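Local coordinates for protein heme oxygenase 1 (Synechocystis sp., PDB 1WE1) that probably opens the heme ring with reduced electron donors and oxygen, giving biliverdin IXalpha, carbon monoxide and ferrous iron, a key step toward photosynthetic antenna chromophores, at residues 15-18 with 19-23; 54-57 with 58-61. All coordinates share one frame; numbering follows the deposited sequence.

Contact 1: residues 15-18 with 19-23; sequences KSHS and MAENV. With HEM (protoporphyrin IX containing Fe), chain H.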
# COMPACT_ATOMS: atom_id res chain seq x y z
N LYS A 15 -5.87 -15.90 -2.66
CA LYS A 15 -4.60 -16.48 -3.10
C LYS A 15 -3.45 -15.46 -3.11
O LYS A 15 -2.42 -15.67 -2.47
CB LYS A 15 -4.77 -17.06 -4.50
CG LYS A 15 -3.51 -17.67 -5.09
CD LYS A 15 -3.19 -18.99 -4.42
CE LYS A 15 -2.01 -19.68 -5.08
NZ LYS A 15 -1.75 -20.99 -4.43
N SER A 16 -3.63 -14.37 -3.84
CA SER A 16 -2.59 -13.35 -3.93
C SER A 16 -2.08 -12.84 -2.60
O SER A 16 -0.88 -12.72 -2.40
CB SER A 16 -3.08 -12.17 -4.76
OG SER A 16 -3.03 -12.47 -6.14
N HIS A 17 -2.99 -12.53 -1.68
CA HIS A 17 -2.58 -12.04 -0.36
C HIS A 17 -1.71 -13.08 0.32
O HIS A 17 -0.76 -12.75 1.03
CB HIS A 17 -3.81 -11.75 0.49
CG HIS A 17 -3.51 -10.97 1.73
ND1 HIS A 17 -2.90 -11.52 2.84
CD2 HIS A 17 -3.77 -9.68 2.06
CE1 HIS A 17 -2.81 -10.62 3.79
NE2 HIS A 17 -3.33 -9.49 3.35
N SER A 18 -2.03 -14.34 0.08
CA SER A 18 -1.28 -15.45 0.65
C SER A 18 0.16 -15.47 0.08
O SER A 18 1.12 -15.70 0.82
CB SER A 18 -2.00 -16.77 0.34
OG SER A 18 -1.11 -17.86 0.47
N MET A 19 0.30 -15.23 -1.22
CA MET A 19 1.62 -15.21 -1.85
C MET A 19 2.40 -14.00 -1.32
O MET A 19 3.62 -14.06 -1.15
CB MET A 19 1.50 -15.10 -3.36
CG MET A 19 0.98 -16.34 -4.05
SD MET A 19 0.35 -15.93 -5.70
CE MET A 19 1.88 -15.54 -6.60
N ALA A 20 1.69 -12.92 -1.06
CA ALA A 20 2.30 -11.71 -0.55
C ALA A 20 3.01 -12.00 0.78
O ALA A 20 4.17 -11.62 0.98
CB ALA A 20 1.24 -10.64 -0.35
N GLU A 21 2.32 -12.69 1.68
CA GLU A 21 2.86 -13.02 2.98
C GLU A 21 4.08 -13.94 2.89
O GLU A 21 4.90 -13.97 3.80
CB GLU A 21 1.80 -13.71 3.84
CG GLU A 21 0.57 -12.88 4.17
CD GLU A 21 -0.59 -13.77 4.61
OE1 GLU A 21 -0.38 -14.62 5.51
OE2 GLU A 21 -1.70 -13.63 4.06
N ASN A 22 4.19 -14.68 1.80
CA ASN A 22 5.29 -15.62 1.63
C ASN A 22 6.53 -15.14 0.89
O ASN A 22 7.48 -15.89 0.70
CB ASN A 22 4.78 -16.89 0.97
CG ASN A 22 3.88 -17.69 1.89
OD1 ASN A 22 4.19 -17.85 3.08
ND2 ASN A 22 2.78 -18.22 1.35
N VAL A 23 6.52 -13.89 0.44
CA VAL A 23 7.67 -13.33 -0.24
C VAL A 23 8.82 -13.31 0.78
O VAL A 23 8.59 -13.03 1.95
CB VAL A 23 7.38 -11.90 -0.70
CG1 VAL A 23 8.64 -11.24 -1.22
CG2 VAL A 23 6.28 -11.92 -1.75
CHA HEM H . -6.40 -7.84 4.76
CHB HEM H . -3.87 -5.84 1.16
CHC HEM H . 0.09 -8.00 2.96
CHD HEM H . -2.22 -8.55 7.14
C1A HEM H . -6.12 -7.21 3.53
C2A HEM H . -7.09 -6.68 2.58
C3A HEM H . -6.37 -6.16 1.54
C4A HEM H . -4.95 -6.31 1.90
CMA HEM H . -6.87 -5.53 0.28
CAA HEM H . -8.60 -6.67 2.76
CBA HEM H . -9.31 -8.02 2.52
CGA HEM H . -10.72 -7.98 2.68
O1A HEM H . -11.40 -7.93 1.58
O2A HEM H . -11.29 -7.98 3.79
C1B HEM H . -2.54 -6.28 1.31
C2B HEM H . -1.47 -6.06 0.34
C3B HEM H . -0.35 -6.62 0.87
C4B HEM H . -0.76 -7.25 2.12
CMB HEM H . -1.65 -5.32 -0.96
CAB HEM H . 1.08 -6.57 0.35
CBB HEM H . 1.29 -7.30 -1.00
C1C HEM H . -0.15 -8.27 4.29
C2C HEM H . 0.84 -8.70 5.26
C3C HEM H . 0.13 -9.07 6.35
C4C HEM H . -1.22 -8.58 6.17
CMC HEM H . 2.34 -8.70 5.03
CAC HEM H . 0.63 -9.87 7.55
CBC HEM H . 1.17 -8.93 8.66
C1D HEM H . -3.60 -8.39 6.88
C2D HEM H . -4.65 -8.58 7.87
C3D HEM H . -5.82 -8.34 7.22
C4D HEM H . -5.48 -8.05 5.81
CMD HEM H . -4.37 -8.99 9.29
CAD HEM H . -7.24 -8.35 7.74
CBD HEM H . -7.97 -9.74 7.48
CGD HEM H . -9.37 -9.67 7.70
O1D HEM H . -10.04 -8.66 7.27
O2D HEM H . -9.97 -10.60 8.30
NA HEM H . -4.83 -6.99 3.09
NB HEM H . -2.09 -7.00 2.40
NC HEM H . -1.43 -8.16 4.88
ND HEM H . -4.14 -8.03 5.64
FE HEM H . -3.14 -7.56 4.00
O HOH W 1 -3.01 -5.87 4.62
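His17 and Glu21, one turn apart on helix 14-21, meet beside the heme through the histidine ring. From CB the His17 side chain sets CG anti to the backbone N (chi1 -168°), which swings the imidazole out from the helix toward the porphyrin. CD2 and CE1, on either side of NE2, come near the pyrrole nitrogens NA and NC, and at the tip NE2 coordinates the iron at 2.0 Å, water 1 being another ligand. On the other side of CE1, ND1 gives its N-H to Glu21 OE2 at 2.7 Å. The carboxylate oxygen lies in the ring plane, although the carboxylate itself is turned 73° against the ring, and it is approached on its anti side. In the backbone, Glu21 N bonds to His17 O at 3.1 Å; the i to i+4 spacing brings both side chains to one face. The small Ala20 suits a place close to the porphyrin, its CB 3.4 Å from HEM CBB. Ser16 OG hydrogen-bonds Asn193 OD1 of helix 182-205. With one nitrogen on iron and the other donating to a carboxylate, imidazole rotation is restrained from both ends, and the negative charge would be expected to make the ring a stronger electron donor.

Contact 2: residues 54-57 with 58-61; sequences EEEM and AKFK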
# COMPACT_ATOMS: atom_id res chain seq x y z
N GLU A 54 -3.86 9.27 -5.25
CA GLU A 54 -4.64 10.32 -4.59
C GLU A 54 -4.90 11.55 -5.46
O GLU A 54 -5.92 12.23 -5.29
CB GLU A 54 -3.95 10.72 -3.28
CG GLU A 54 -4.42 9.86 -2.11
CD GLU A 54 -3.32 9.49 -1.15
OE1 GLU A 54 -2.60 10.39 -0.67
OE2 GLU A 54 -3.18 8.28 -0.87
N GLU A 55 -3.99 11.83 -6.38
CA GLU A 55 -4.17 12.96 -7.29
C GLU A 55 -5.30 12.62 -8.29
O GLU A 55 -6.24 13.40 -8.47
CB GLU A 55 -2.87 13.22 -8.04
CG GLU A 55 -2.89 14.42 -8.96
CD GLU A 55 -1.52 14.68 -9.58
OE1 GLU A 55 -1.33 14.42 -10.79
OE2 GLU A 55 -0.62 15.15 -8.84
N GLU A 56 -5.21 11.46 -8.93
CA GLU A 56 -6.20 11.01 -9.90
C GLU A 56 -7.57 10.83 -9.25
O GLU A 56 -8.60 11.20 -9.81
CB GLU A 56 -5.77 9.70 -10.56
CG GLU A 56 -4.47 9.76 -11.38
CD GLU A 56 -4.60 10.59 -12.66
OE1 GLU A 56 -5.71 11.09 -12.93
OE2 GLU A 56 -3.60 10.73 -13.39
N MET A 57 -7.59 10.27 -8.05
CA MET A 57 -8.85 10.05 -7.36
C MET A 57 -9.58 11.37 -7.08
O MET A 57 -10.81 11.42 -7.09
CB MET A 57 -8.60 9.31 -6.05
CG MET A 57 -9.81 8.57 -5.53
SD MET A 57 -10.21 7.18 -6.60
CE MET A 57 -8.86 6.09 -6.19
N ALA A 58 -8.82 12.44 -6.84
CA ALA A 58 -9.40 13.75 -6.56
C ALA A 58 -10.06 14.33 -7.80
O ALA A 58 -11.01 15.11 -7.69
CB ALA A 58 -8.34 14.70 -6.02
N LYS A 59 -9.55 13.97 -8.98
CA LYS A 59 -10.14 14.45 -10.23
C LYS A 59 -11.52 13.82 -10.40
O LYS A 59 -12.41 14.40 -11.02
CB LYS A 59 -9.31 14.05 -11.45
CG LYS A 59 -8.00 14.77 -11.60
CD LYS A 59 -7.56 14.73 -13.07
CE LYS A 59 -7.62 13.31 -13.65
NZ LYS A 59 -7.24 13.27 -15.09
N PHE A 60 -11.68 12.62 -9.85
CA PHE A 60 -12.95 11.91 -9.97
C PHE A 60 -13.76 11.94 -8.69
O PHE A 60 -14.52 11.02 -8.41
CB PHE A 60 -12.71 10.45 -10.39
CG PHE A 60 -11.95 10.31 -11.69
CD1 PHE A 60 -10.57 10.22 -11.69
CD2 PHE A 60 -12.63 10.31 -12.90
CE1 PHE A 60 -9.86 10.14 -12.90
CE2 PHE A 60 -11.93 10.24 -14.10
CZ PHE A 60 -10.54 10.15 -14.10
N LYS A 61 -13.61 13.00 -7.90
CA LYS A 61 -14.36 13.10 -6.65
C LYS A 61 -15.87 13.07 -6.92
O LYS A 61 -16.65 12.60 -6.08
CB LYS A 61 -14.00 14.38 -5.89
CG LYS A 61 -14.26 15.64 -6.67
CD LYS A 61 -14.23 16.89 -5.79
CE LYS A 61 -12.86 17.16 -5.19
NZ LYS A 61 -12.51 16.18 -4.12
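This contact lies near the C-terminal end of helix 36-59, where Glu56 and Lys59 pair three residues apart. Glu56 has its chain bent at chi2 (-69°), which folds the carboxylate back alongside the lysine; the two side chains run side by side and point the same way. OE1 reaches NZ of Lys59 in a salt bridge of 3.4 Å, a common kind of intrahelical ion pair. The methylene next to the amine is nearer still, Lys59 CE standing 3.0 Å from Glu56 OE1, so the carboxylate lies against the end of the lysine chain as well as its charge. A long, flexible lysine suits this exposed position. The other oxygen of Glu56, OE2, forms a salt bridge with Arg110 of helix 100-115, and the acid is thus shared between a cation of its own helix and one of another.

Backbone bonding slackens along this turn. Ala58 N still reaches Glu54 O at 3.3 Å, the donor standing well above the carbonyl plane. Glu55 O takes weak bonds from both Ala58 N (3.2 Å) and Lys59 N (3.4 Å), and Phe60 N makes a weak one of 3.1 Å to Met57 O, three residues back. Ala58, small and undemanding, packs its CB 3.5 Å from Glu55 O. On another side of the turn, Met57, a flexible nonpolar chain, and Phe60 both touch Leu66, and Met57 also meets Tyr70, so nonpolar groups pack this part of the helix against the following loop. Glu54 directs its carboxylate elsewhere, to Tyr128 and the backbone of Arg76 and Lys77. Weakening backbone bonds, with one carbonyl, Glu55 O, shared by two successive N-H donors, are typical of the last turn of an alpha helix.

In the fold
Contact 1 precedes contact 2 along the chain, and both belong to the heme oxygenase fold of this single-chain, largely helical protein. They occupy different helices, 14-21 and 36-59, on opposite sides of the chain's centre; their own centres are 29 Å apart and their nearest atoms about 18 Å apart, with no touch. Contact 1 is at the heme, where Arg10, Tyr125, Lys168 and Arg172 also hydrogen-bond the heme. Contact 2 lies farther off: the side chain of Met57 is about 13 Å from the heme. One therefore belongs to the iron site, while the other joins a helix end to neighbouring parts of the helical bundle.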